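Local coordinates for 3-deoxy-manno-octulosonate cytidylyltransferase (Escherichia coli, PDB 1GQC), which catalyses the transfer of CMP from CTP to the eight-carbon sugar KDO, probably activating it for incorporation into bacterial lipopolysaccharide, at residues 138-143 against 170-175; 150-155 against 196-201. One frame throughout, in Å; residues are numbered along the deposited sequence.

Interaction 1: 138-143 against 170-175; sequences STVKVV and LKHVGI. With CMK (cytidine 5'-monophosphate 3-deoxy-beta-D-gulo-oct-2-ulo-pyranosonic acid), chain D.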
ATOM      1  N   SER A 138      -3.369 -13.079  11.831  1.00 19.09           N
ATOM      2  CA  SER A 138      -3.237 -12.410  13.125  1.00 19.00           C
ATOM      3  C   SER A 138      -1.947 -11.615  13.199  1.00 16.21           C
ATOM      4  O   SER A 138      -1.781 -10.777  14.068  1.00 16.64           O
ATOM      5  CB  SER A 138      -3.233 -13.432  14.263  1.00 22.48           C
ATOM      6  OG  SER A 138      -2.048 -14.216  14.238  1.00 28.69           O
ATOM      7  N   THR A 139      -1.011 -11.905  12.313  1.00 15.31           N
ATOM      8  CA  THR A 139       0.247 -11.179  12.303  1.00 15.76           C
ATOM      9  C   THR A 139       0.118 -10.180  11.171  1.00 15.80           C
ATOM     10  O   THR A 139      -0.066 -10.578  10.020  1.00 17.00           O
ATOM     11  CB  THR A 139       1.441 -12.123  12.033  1.00 16.53           C
ATOM     12  OG1 THR A 139       1.617 -13.010  13.146  1.00 17.01           O
ATOM     13  CG2 THR A 139       2.700 -11.335  11.830  1.00 16.11           C
ATOM     14  N   VAL A 140       0.184  -8.887  11.491  1.00 15.34           N
ATOM     15  CA  VAL A 140       0.059  -7.852  10.470  1.00 14.66           C
ATOM     16  C   VAL A 140       1.387  -7.636   9.737  1.00 15.17           C
ATOM     17  O   VAL A 140       2.456  -7.661  10.346  1.00 16.46           O
ATOM     18  CB  VAL A 140      -0.419  -6.495  11.083  1.00 13.81           C
ATOM     19  CG1 VAL A 140      -0.762  -5.496   9.961  1.00 10.06           C
ATOM     20  CG2 VAL A 140      -1.633  -6.711  11.966  1.00 13.24           C
ATOM     21  N   LYS A 141       1.317  -7.440   8.428  1.00 13.39           N
ATOM     22  CA  LYS A 141       2.518  -7.206   7.639  1.00 13.89           C
ATOM     23  C   LYS A 141       2.607  -5.750   7.185  1.00 14.41           C
ATOM     24  O   LYS A 141       1.588  -5.070   7.028  1.00 15.87           O
ATOM     25  CB  LYS A 141       2.534  -8.104   6.389  1.00 12.15           C
ATOM     26  CG  LYS A 141       3.039  -9.528   6.601  1.00 12.61           C
ATOM     27  CD  LYS A 141       2.145 -10.318   7.532  1.00 13.17           C
ATOM     28  CE  LYS A 141       0.804 -10.582   6.889  1.00 13.63           C
ATOM     29  NZ  LYS A 141       0.064 -11.573   7.683  1.00 10.34           N
ATOM     30  N   VAL A 142       3.821  -5.265   6.966  1.00 12.26           N
ATOM     31  CA  VAL A 142       3.976  -3.911   6.481  1.00 10.47           C
ATOM     32  C   VAL A 142       4.984  -3.915   5.332  1.00 10.85           C
ATOM     33  O   VAL A 142       5.930  -4.722   5.351  1.00 10.80           O
ATOM     34  CB  VAL A 142       4.439  -2.939   7.622  1.00  9.70           C
ATOM     35  CG1 VAL A 142       5.842  -3.270   8.069  1.00 10.18           C
ATOM     36  CG2 VAL A 142       4.370  -1.501   7.140  1.00  9.12           C
ATOM     37  N   VAL A 143       4.760  -3.055   4.325  1.00  9.30           N
ATOM     38  CA  VAL A 143       5.672  -2.929   3.174  1.00  8.45           C
ATOM     39  C   VAL A 143       6.103  -1.461   3.078  1.00  9.87           C
ATOM     40  O   VAL A 143       5.254  -0.559   3.053  1.00  8.31           O
ATOM     41  CB  VAL A 143       4.987  -3.405   1.875  1.00  8.32           C
ATOM     42  CG1 VAL A 143       5.750  -2.910   0.654  1.00  5.66           C
ATOM     43  CG2 VAL A 143       4.909  -4.954   1.880  1.00  5.97           C
ATOM     44  N   LEU A 170       8.186  -8.084   6.594  1.00 19.54           N
ATOM     45  CA  LEU A 170       8.316  -7.235   7.774  1.00 17.95           C
ATOM     46  C   LEU A 170       7.021  -7.332   8.573  1.00 18.81           C
ATOM     47  O   LEU A 170       5.920  -7.078   8.052  1.00 19.25           O
ATOM     48  CB  LEU A 170       8.550  -5.770   7.386  1.00 16.24           C
ATOM     49  CG  LEU A 170       9.916  -5.426   6.798  1.00 17.95           C
ATOM     50  CD1 LEU A 170       9.982  -3.932   6.470  1.00 17.59           C
ATOM     51  CD2 LEU A 170      11.006  -5.826   7.781  1.00 17.69           C
ATOM     52  N   LYS A 171       7.134  -7.726   9.834  1.00 17.93           N
ATOM     53  CA  LYS A 171       5.952  -7.816  10.681  1.00 17.23           C
ATOM     54  C   LYS A 171       5.733  -6.467  11.372  1.00 16.78           C
ATOM     55  O   LYS A 171       6.690  -5.816  11.787  1.00 14.96           O
ATOM     56  CB  LYS A 171       6.108  -8.908  11.735  1.00 18.12           C
ATOM     57  CG  LYS A 171       5.278  -8.631  12.984  1.00 20.46           C
ATOM     58  CD  LYS A 171       5.335  -9.755  14.004  1.00 21.62           C
ATOM     59  CE  LYS A 171       4.492  -9.393  15.235  1.00 22.55           C
ATOM     60  NZ  LYS A 171       4.386 -10.481  16.252  1.00 21.39           N
ATOM     61  N   HIS A 172       4.477  -6.048  11.490  1.00 15.27           N
ATOM     62  CA  HIS A 172       4.195  -4.777  12.129  1.00 15.20           C
ATOM     63  C   HIS A 172       4.045  -4.943  13.631  1.00 16.89           C
ATOM     64  O   HIS A 172       3.226  -5.736  14.116  1.00 16.19           O
ATOM     65  CB  HIS A 172       2.899  -4.151  11.613  1.00 14.66           C
ATOM     66  CG  HIS A 172       2.531  -2.867  12.306  1.00 16.15           C
ATOM     67  ND1 HIS A 172       1.223  -2.475  12.511  1.00 16.08           N
ATOM     68  CD2 HIS A 172       3.301  -1.878  12.825  1.00 17.86           C
ATOM     69  CE1 HIS A 172       1.204  -1.303  13.125  1.00 16.31           C
ATOM     70  NE2 HIS A 172       2.452  -0.918  13.328  1.00 18.12           N
ATOM     71  N   VAL A 173       4.840  -4.193  14.376  1.00 15.55           N
ATOM     72  CA  VAL A 173       4.749  -4.219  15.818  1.00 16.36           C
ATOM     73  C   VAL A 173       3.789  -3.090  16.173  1.00 17.55           C
ATOM     74  O   VAL A 173       4.082  -1.913  15.928  1.00 18.20           O
ATOM     75  CB  VAL A 173       6.114  -3.982  16.461  1.00 16.86           C
ATOM     76  CG1 VAL A 173       5.966  -3.864  17.970  1.00 15.39           C
ATOM     77  CG2 VAL A 173       7.045  -5.137  16.112  1.00 15.84           C
ATOM     78  N   GLY A 174       2.643  -3.457  16.744  1.00 19.28           N
ATOM     79  CA  GLY A 174       1.600  -2.496  17.079  1.00 18.80           C
ATOM     80  C   GLY A 174       1.823  -1.387  18.090  1.00 18.65           C
ATOM     81  O   GLY A 174       0.974  -1.153  18.945  1.00 21.73           O
ATOM     82  N   ILE A 175       2.944  -0.691  18.008  1.00 18.40           N
ATOM     83  CA  ILE A 175       3.214   0.406  18.930  1.00 17.21           C
ATOM     84  C   ILE A 175       3.172   1.654  18.079  1.00 14.93           C
ATOM     85  O   ILE A 175       3.707   1.653  16.973  1.00 13.56           O
ATOM     86  CB  ILE A 175       4.607   0.325  19.546  1.00 18.69           C
ATOM     87  CG1 ILE A 175       4.752  -0.973  20.325  1.00 23.14           C
ATOM     88  CG2 ILE A 175       4.849   1.531  20.437  1.00 20.43           C
ATOM     89  CD1 ILE A 175       6.092  -1.116  21.021  1.00 23.53           C
TER
HETATM   90  N1C CMK D1244      -8.607  -1.674  22.139  1.00 30.59           N
HETATM   91  C2C CMK D1244      -9.356  -0.684  22.707  1.00 30.49           C
HETATM   92  N3C CMK D1244     -10.725  -0.466  22.252  1.00 31.01           N
HETATM   93  C4C CMK D1244     -11.275  -1.183  21.318  1.00 31.34           C
HETATM   94  C5C CMK D1244     -10.438  -2.258  20.715  1.00 30.22           C
HETATM   95  C6C CMK D1244      -9.170  -2.452  21.139  1.00 30.60           C
HETATM   96  O2C CMK D1244      -8.942   0.047  23.588  1.00 29.05           O
HETATM   97  N4C CMK D1244     -12.502  -0.986  20.908  1.00 32.81           N
HETATM   98  C1' CMK D1244      -7.216  -1.894  22.583  1.00 30.41           C
HETATM   99  C2' CMK D1244      -6.868  -3.356  22.946  1.00 30.16           C
HETATM  100  O2' CMK D1244      -7.346  -3.663  24.269  1.00 32.32           O
HETATM  101  C3' CMK D1244      -5.341  -3.402  22.796  1.00 30.21           C
HETATM  102  C4' CMK D1244      -5.065  -2.292  21.754  1.00 29.36           C
HETATM  103  O4' CMK D1244      -6.275  -1.568  21.571  1.00 29.94           O
HETATM  104  O3' CMK D1244      -4.665  -3.047  24.029  1.00 30.89           O
HETATM  105  C5' CMK D1244      -4.612  -2.788  20.367  1.00 26.83           C
HETATM  106  O5' CMK D1244      -5.441  -3.815  19.849  1.00 23.62           O
HETATM  107  PA  CMK D1244      -5.135  -5.233  19.192  1.00 21.99           P
HETATM  108  O1A CMK D1244      -4.555  -6.221  20.160  1.00 23.89           O
HETATM  109  O2A CMK D1244      -6.410  -5.794  18.647  1.00 22.20           O
HETATM  110  O6  CMK D1244      -2.892  -4.288  16.135  1.00 16.04           O
HETATM  111  C2  CMK D1244      -4.208  -4.676  16.624  1.00 17.58           C
HETATM  112  O2  CMK D1244      -4.102  -5.048  17.996  1.00 20.02           O
HETATM  113  C3  CMK D1244      -5.232  -3.503  16.430  1.00 16.19           C
HETATM  114  C4  CMK D1244      -5.254  -3.078  14.935  1.00 16.65           C
HETATM  115  O4  CMK D1244      -6.200  -2.016  14.773  1.00 19.79           O
HETATM  116  C5  CMK D1244      -3.798  -2.635  14.515  1.00 16.47           C
HETATM  117  C6  CMK D1244      -2.841  -3.867  14.731  1.00 16.14           C
HETATM  118  C7  CMK D1244      -1.379  -3.524  14.350  1.00 16.58           C
HETATM  119  C1  CMK D1244      -4.651  -6.020  15.981  1.00 17.15           C
HETATM  120  O1X CMK D1244      -3.854  -7.052  16.194  1.00 14.82           O
HETATM  121  O1Y CMK D1244      -5.670  -6.161  15.330  1.00 18.47           O
HETATM  122  O5  CMK D1244      -3.340  -1.527  15.325  1.00 16.91           O
HETATM  123  C8  CMK D1244      -0.354  -4.497  15.025  1.00 16.34           C
HETATM  124  O8  CMK D1244      -0.787  -5.847  14.823  1.00 18.35           O
HETATM  125  O7  CMK D1244      -1.256  -3.616  12.921  1.00 16.65           O
HETATM  126  O   HOH W   1       1.087  -7.783  14.021  1.00 16.17           O
HETATM  127  O   HOH W   2       6.131  -7.334   5.076  1.00 15.07           O
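Val140 O takes a nearly straight hydrogen bond from His172 N at 2.8 Å, the donor standing above its carbonyl plane, and also meets the CA-H of Lys171. In return, Leu170 O on the partner strand accepts Val142 N at 3.0 Å and meets the CA-H of Lys141. Lys141 and Lys171 thus form an antiparallel non-hydrogen-bonded pair whose side chains diverge, joining strands 141-144 and 169-179 in the mixed sheet of this GT-A-clan cytidylyltransferase. Val142 CG1 rests on Leu170 CB at 3.7 Å, while Thr139 CG2 lies across the extended chain of Lys171, near CG and CD. Lys141 bends at chi2 and chi3 to bring NZ back to Thr139 O; Ala134 O and Arg155 O also bind this ammonium.

With CG anti to the backbone N (chi1 177°), the imidazole of His172 leaves the strand pair and reaches the bound CMP-sugar, where ND1 and the sugar hydroxyl O7 share a hydrogen bond of 2.8 Å near the ring plane. Thr124 OG1 holds NE2, and Phe153 and Tyr176 meet the ring obliquely. A water links Val140 N, His172 O and the sugar atom O8. Substituting an alanine for His172 would probably leave O7 without this partner and Thr124 OG1 without its ring nitrogen, while Phe153 and Tyr176 would lose a neighbour. Chemically, main-chain bonds fix where the strand stands, while a ring held at both nitrogens and a bridging water read the two hydroxyls on the sugar's exocyclic tail.

Interaction 2: 150-155 against 196-201; sequences ALYFSR and QAESLE. With CMK (cytidine 5'-monophosphate 3-deoxy-beta-D-gulo-oct-2-ulo-pyranosonic acid), chain D.
The Leu200 CD2 methyl lies over one face of the Arg155 guanidinium, 3.7 Å from NH2, while Glu198 O meets the group in its plane and accepts NE at 3.0 Å. The Arg155 chain, extended from CG to NE, runs alongside Glu198, the two pointing opposite ways, and carries NH2 to a weak bond with Ser199 O and another weak one with the sugar carboxylate oxygen O1Y. The carboxylate of Glu198 is gripped on both oxygens: Arg155 N enters the syn side of OE1 at 2.8 Å, Ser154 OG, which also takes a bond from Ser156 N, the syn side of OE2 at 2.9 Å, and Tyr152 OH comes to OE2 at 2.7 Å from above the carboxylate plane. Tyr160 N of the second subunit also reaches OE2. Glu201 holds the sugar ring, its N donating to O4 and its OE2 accepting O4 and O5. Helix 193-198 therefore ends on strand 150-154 at the dimer interface. Glu198 O at the helix end, Pro137 O at NH1 and weakly Ser199 O orient the guanidinium, the buried Glu198 carboxylate holds the main chain of Arg155, and the cationic group probably balances the sugar's carboxylate.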
ATOM      1  N   ALA A 150       5.784   3.879   5.342  1.00 18.78           N
ATOM      2  CA  ALA A 150       4.961   2.718   5.041  1.00 16.71           C
ATOM      3  C   ALA A 150       4.167   2.915   3.764  1.00 15.48           C
ATOM      4  O   ALA A 150       3.547   3.959   3.571  1.00 14.11           O
ATOM      5  CB  ALA A 150       4.008   2.445   6.184  1.00 14.74           C
ATOM      6  N   LEU A 151       4.180   1.910   2.893  1.00 16.48           N
ATOM      7  CA  LEU A 151       3.422   1.974   1.633  1.00 16.48           C
ATOM      8  C   LEU A 151       1.998   1.475   1.903  1.00 15.44           C
ATOM      9  O   LEU A 151       1.007   2.066   1.455  1.00 14.44           O
ATOM     10  CB  LEU A 151       4.067   1.098   0.542  1.00 13.83           C
ATOM     11  CG  LEU A 151       5.388   1.624  -0.008  1.00 15.91           C
ATOM     12  CD1 LEU A 151       5.923   0.677  -1.091  1.00 12.63           C
ATOM     13  CD2 LEU A 151       5.161   3.035  -0.560  1.00 15.31           C
ATOM     14  N   TYR A 152       1.908   0.370   2.635  1.00 12.92           N
ATOM     15  CA  TYR A 152       0.627  -0.218   3.009  1.00 13.09           C
ATOM     16  C   TYR A 152       0.787  -1.268   4.123  1.00 14.47           C
ATOM     17  O   TYR A 152       1.860  -1.878   4.293  1.00 14.16           O
ATOM     18  CB  TYR A 152      -0.067  -0.878   1.787  1.00 14.02           C
ATOM     19  CG  TYR A 152      -1.460  -1.452   2.096  1.00 12.05           C
ATOM     20  CD1 TYR A 152      -2.485  -0.626   2.549  1.00 11.05           C
ATOM     21  CD2 TYR A 152      -1.735  -2.821   1.959  1.00 10.56           C
ATOM     22  CE1 TYR A 152      -3.746  -1.136   2.858  1.00 11.98           C
ATOM     23  CE2 TYR A 152      -2.999  -3.344   2.274  1.00  6.79           C
ATOM     24  CZ  TYR A 152      -3.995  -2.492   2.722  1.00 11.01           C
ATOM     25  OH  TYR A 152      -5.248  -2.963   3.039  1.00  9.04           O
ATOM     26  N   PHE A 153      -0.286  -1.476   4.884  1.00 14.57           N
ATOM     27  CA  PHE A 153      -0.305  -2.471   5.971  1.00 14.88           C
ATOM     28  C   PHE A 153      -1.412  -3.479   5.626  1.00 16.62           C
ATOM     29  O   PHE A 153      -2.428  -3.075   5.067  1.00 17.66           O
ATOM     30  CB  PHE A 153      -0.692  -1.846   7.329  1.00 11.64           C
ATOM     31  CG  PHE A 153       0.330  -0.889   7.916  1.00  9.18           C
ATOM     32  CD1 PHE A 153       0.329   0.458   7.570  1.00  5.00           C
ATOM     33  CD2 PHE A 153       1.250  -1.332   8.891  1.00  9.14           C
ATOM     34  CE1 PHE A 153       1.219   1.369   8.184  1.00  5.62           C
ATOM     35  CE2 PHE A 153       2.137  -0.434   9.503  1.00  7.68           C
ATOM     36  CZ  PHE A 153       2.114   0.928   9.144  1.00  5.00           C
ATOM     37  N   SER A 154      -1.259  -4.760   5.999  1.00 16.08           N
ATOM     38  CA  SER A 154      -2.288  -5.772   5.694  1.00 17.07           C
ATOM     39  C   SER A 154      -2.176  -7.087   6.440  1.00 17.76           C
ATOM     40  O   SER A 154      -1.102  -7.458   6.897  1.00 19.81           O
ATOM     41  CB  SER A 154      -2.308  -6.106   4.194  1.00 16.88           C
ATOM     42  OG  SER A 154      -3.208  -7.175   3.912  1.00 13.14           O
ATOM     43  N   ARG A 155      -3.300  -7.795   6.558  1.00 17.54           N
ATOM     44  CA  ARG A 155      -3.314  -9.092   7.222  1.00 17.83           C
ATOM     45  C   ARG A 155      -2.970 -10.113   6.159  1.00 18.52           C
ATOM     46  O   ARG A 155      -2.655 -11.268   6.446  1.00 19.75           O
ATOM     47  CB  ARG A 155      -4.686  -9.380   7.838  1.00 17.41           C
ATOM     48  CG  ARG A 155      -5.002  -8.475   9.021  1.00 20.74           C
ATOM     49  CD  ARG A 155      -6.233  -8.900   9.768  1.00 19.78           C
ATOM     50  NE  ARG A 155      -6.487  -8.051  10.933  1.00 19.17           N
ATOM     51  CZ  ARG A 155      -5.963  -8.238  12.146  1.00 18.11           C
ATOM     52  NH1 ARG A 155      -5.140  -9.243  12.392  1.00 19.40           N
ATOM     53  NH2 ARG A 155      -6.287  -7.425  13.129  1.00 17.21           N
ATOM     54  N   GLN A 196     -12.054  -0.837   7.748  1.00 17.24           N
ATOM     55  CA  GLN A 196     -13.233  -1.649   8.009  1.00 17.27           C
ATOM     56  C   GLN A 196     -13.141  -3.103   7.528  1.00 18.16           C
ATOM     57  O   GLN A 196     -13.652  -4.012   8.184  1.00 19.86           O
ATOM     58  CB  GLN A 196     -14.472  -0.989   7.404  1.00 20.60           C
ATOM     59  CG  GLN A 196     -14.847   0.401   7.961  1.00 22.22           C
ATOM     60  CD  GLN A 196     -15.004   0.428   9.481  1.00 24.76           C
ATOM     61  OE1 GLN A 196     -15.495  -0.525  10.095  1.00 26.63           O
ATOM     62  NE2 GLN A 196     -14.598   1.534  10.094  1.00 26.17           N
ATOM     63  N   ALA A 197     -12.498  -3.342   6.391  1.00 17.05           N
ATOM     64  CA  ALA A 197     -12.373  -4.698   5.900  1.00 14.31           C
ATOM     65  C   ALA A 197     -11.245  -5.440   6.622  1.00 14.50           C
ATOM     66  O   ALA A 197     -11.412  -6.584   7.054  1.00 12.04           O
ATOM     67  CB  ALA A 197     -12.110  -4.675   4.411  1.00 15.90           C
ATOM     68  N   GLU A 198     -10.100  -4.778   6.769  1.00 15.04           N
ATOM     69  CA  GLU A 198      -8.930  -5.389   7.418  1.00 15.44           C
ATOM     70  C   GLU A 198      -8.973  -5.362   8.936  1.00 15.04           C
ATOM     71  O   GLU A 198      -8.358  -6.190   9.598  1.00 17.52           O
ATOM     72  CB  GLU A 198      -7.638  -4.691   6.963  1.00 12.49           C
ATOM     73  CG  GLU A 198      -7.363  -4.820   5.480  1.00  9.29           C
ATOM     74  CD  GLU A 198      -6.082  -5.564   5.202  1.00  9.52           C
ATOM     75  OE1 GLU A 198      -5.642  -6.345   6.071  1.00 10.12           O
ATOM     76  OE2 GLU A 198      -5.521  -5.385   4.105  1.00  8.86           O
ATOM     77  N   SER A 199      -9.706  -4.405   9.476  1.00 15.81           N
ATOM     78  CA  SER A 199      -9.798  -4.218  10.918  1.00 15.13           C
ATOM     79  C   SER A 199      -8.410  -3.814  11.431  1.00 12.46           C
ATOM     80  O   SER A 199      -7.814  -4.457  12.298  1.00 11.02           O
ATOM     81  CB  SER A 199     -10.285  -5.488  11.605  1.00 17.61           C
ATOM     82  OG  SER A 199     -10.738  -5.161  12.906  1.00 23.19           O
ATOM     83  N   LEU A 200      -7.899  -2.741  10.847  1.00 12.11           N
ATOM     84  CA  LEU A 200      -6.601  -2.188  11.203  1.00 11.46           C
ATOM     85  C   LEU A 200      -6.812  -0.696  11.333  1.00 10.82           C
ATOM     86  O   LEU A 200      -6.964   0.006  10.334  1.00 10.58           O
ATOM     87  CB  LEU A 200      -5.556  -2.494  10.110  1.00  8.78           C
ATOM     88  CG  LEU A 200      -5.204  -3.985   9.976  1.00  7.92           C
ATOM     89  CD1 LEU A 200      -4.109  -4.188   8.930  1.00  7.74           C
ATOM     90  CD2 LEU A 200      -4.769  -4.505  11.337  1.00  5.00           C
ATOM     91  N   GLU A 201      -6.825  -0.220  12.569  1.00  9.71           N
ATOM     92  CA  GLU A 201      -7.045   1.196  12.846  1.00 11.09           C
ATOM     93  C   GLU A 201      -6.103   2.153  12.103  1.00 12.71           C
ATOM     94  O   GLU A 201      -6.568   3.174  11.573  1.00 12.09           O
ATOM     95  CB  GLU A 201      -6.988   1.450  14.360  1.00 10.38           C
ATOM     96  CG  GLU A 201      -5.624   1.214  14.977  1.00  9.95           C
ATOM     97  CD  GLU A 201      -5.705   0.849  16.445  1.00 10.63           C
ATOM     98  OE1 GLU A 201      -5.994   1.720  17.308  1.00  9.36           O
ATOM     99  OE2 GLU A 201      -5.474  -0.334  16.731  1.00 11.08           O
TER
HETATM  100  N1C CMK D1244      -8.607  -1.674  22.139  1.00 30.59           N
HETATM  101  C2C CMK D1244      -9.356  -0.684  22.707  1.00 30.49           C
HETATM  102  N3C CMK D1244     -10.725  -0.466  22.252  1.00 31.01           N
HETATM  103  C4C CMK D1244     -11.275  -1.183  21.318  1.00 31.34           C
HETATM  104  C5C CMK D1244     -10.438  -2.258  20.715  1.00 30.22           C
HETATM  105  C6C CMK D1244      -9.170  -2.452  21.139  1.00 30.60           C
HETATM  106  O2C CMK D1244      -8.942   0.047  23.588  1.00 29.05           O
HETATM  107  N4C CMK D1244     -12.502  -0.986  20.908  1.00 32.81           N
HETATM  108  C1' CMK D1244      -7.216  -1.894  22.583  1.00 30.41           C
HETATM  109  C2' CMK D1244      -6.868  -3.356  22.946  1.00 30.16           C
HETATM  110  O2' CMK D1244      -7.346  -3.663  24.269  1.00 32.32           O
HETATM  111  C3' CMK D1244      -5.341  -3.402  22.796  1.00 30.21           C
HETATM  112  C4' CMK D1244      -5.065  -2.292  21.754  1.00 29.36           C
HETATM  113  O4' CMK D1244      -6.275  -1.568  21.571  1.00 29.94           O
HETATM  114  O3' CMK D1244      -4.665  -3.047  24.029  1.00 30.89           O
HETATM  115  C5' CMK D1244      -4.612  -2.788  20.367  1.00 26.83           C
HETATM  116  O5' CMK D1244      -5.441  -3.815  19.849  1.00 23.62           O
HETATM  117  PA  CMK D1244      -5.135  -5.233  19.192  1.00 21.99           P
HETATM  118  O1A CMK D1244      -4.555  -6.221  20.160  1.00 23.89           O
HETATM  119  O2A CMK D1244      -6.410  -5.794  18.647  1.00 22.20           O
HETATM  120  O6  CMK D1244      -2.892  -4.288  16.135  1.00 16.04           O
HETATM  121  C2  CMK D1244      -4.208  -4.676  16.624  1.00 17.58           C
HETATM  122  O2  CMK D1244      -4.102  -5.048  17.996  1.00 20.02           O
HETATM  123  C3  CMK D1244      -5.232  -3.503  16.430  1.00 16.19           C
HETATM  124  C4  CMK D1244      -5.254  -3.078  14.935  1.00 16.65           C
HETATM  125  O4  CMK D1244      -6.200  -2.016  14.773  1.00 19.79           O
HETATM  126  C5  CMK D1244      -3.798  -2.635  14.515  1.00 16.47           C
HETATM  127  C6  CMK D1244      -2.841  -3.867  14.731  1.00 16.14           C
HETATM  128  C7  CMK D1244      -1.379  -3.524  14.350  1.00 16.58           C
HETATM  129  C1  CMK D1244      -4.651  -6.020  15.981  1.00 17.15           C
HETATM  130  O1X CMK D1244      -3.854  -7.052  16.194  1.00 14.82           O
HETATM  131  O1Y CMK D1244      -5.670  -6.161  15.330  1.00 18.47           O
HETATM  132  O5  CMK D1244      -3.340  -1.527  15.325  1.00 16.91           O
HETATM  133  C8  CMK D1244      -0.354  -4.497  15.025  1.00 16.34           C
HETATM  134  O8  CMK D1244      -0.787  -5.847  14.823  1.00 18.35           O
HETATM  135  O7  CMK D1244      -1.256  -3.616  12.921  1.00 16.65           O

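Interactions 1 and 2 are centred 9 Å apart and interlock along the chain, in the order 138-143, 150-155, 170-175, 196-201. Strand 141-144, part of interaction 1, connects the two: it pairs antiparallel with both strand 169-179 and strand 150-154, the strand of interaction 2, where Lys141 N lies 2.9 Å from Ser154 O and Val142 CG2 packs on Phe153 CE2. Interaction 2 then adds helix 193-198 and the loop after it. Both contacts line the same sugar site, interaction 1 at the exocyclic tail, interaction 2 at the ring hydroxyls and carboxylate. Interaction 2 also borders the second subunit, so the pocket is built next to the dimer interface.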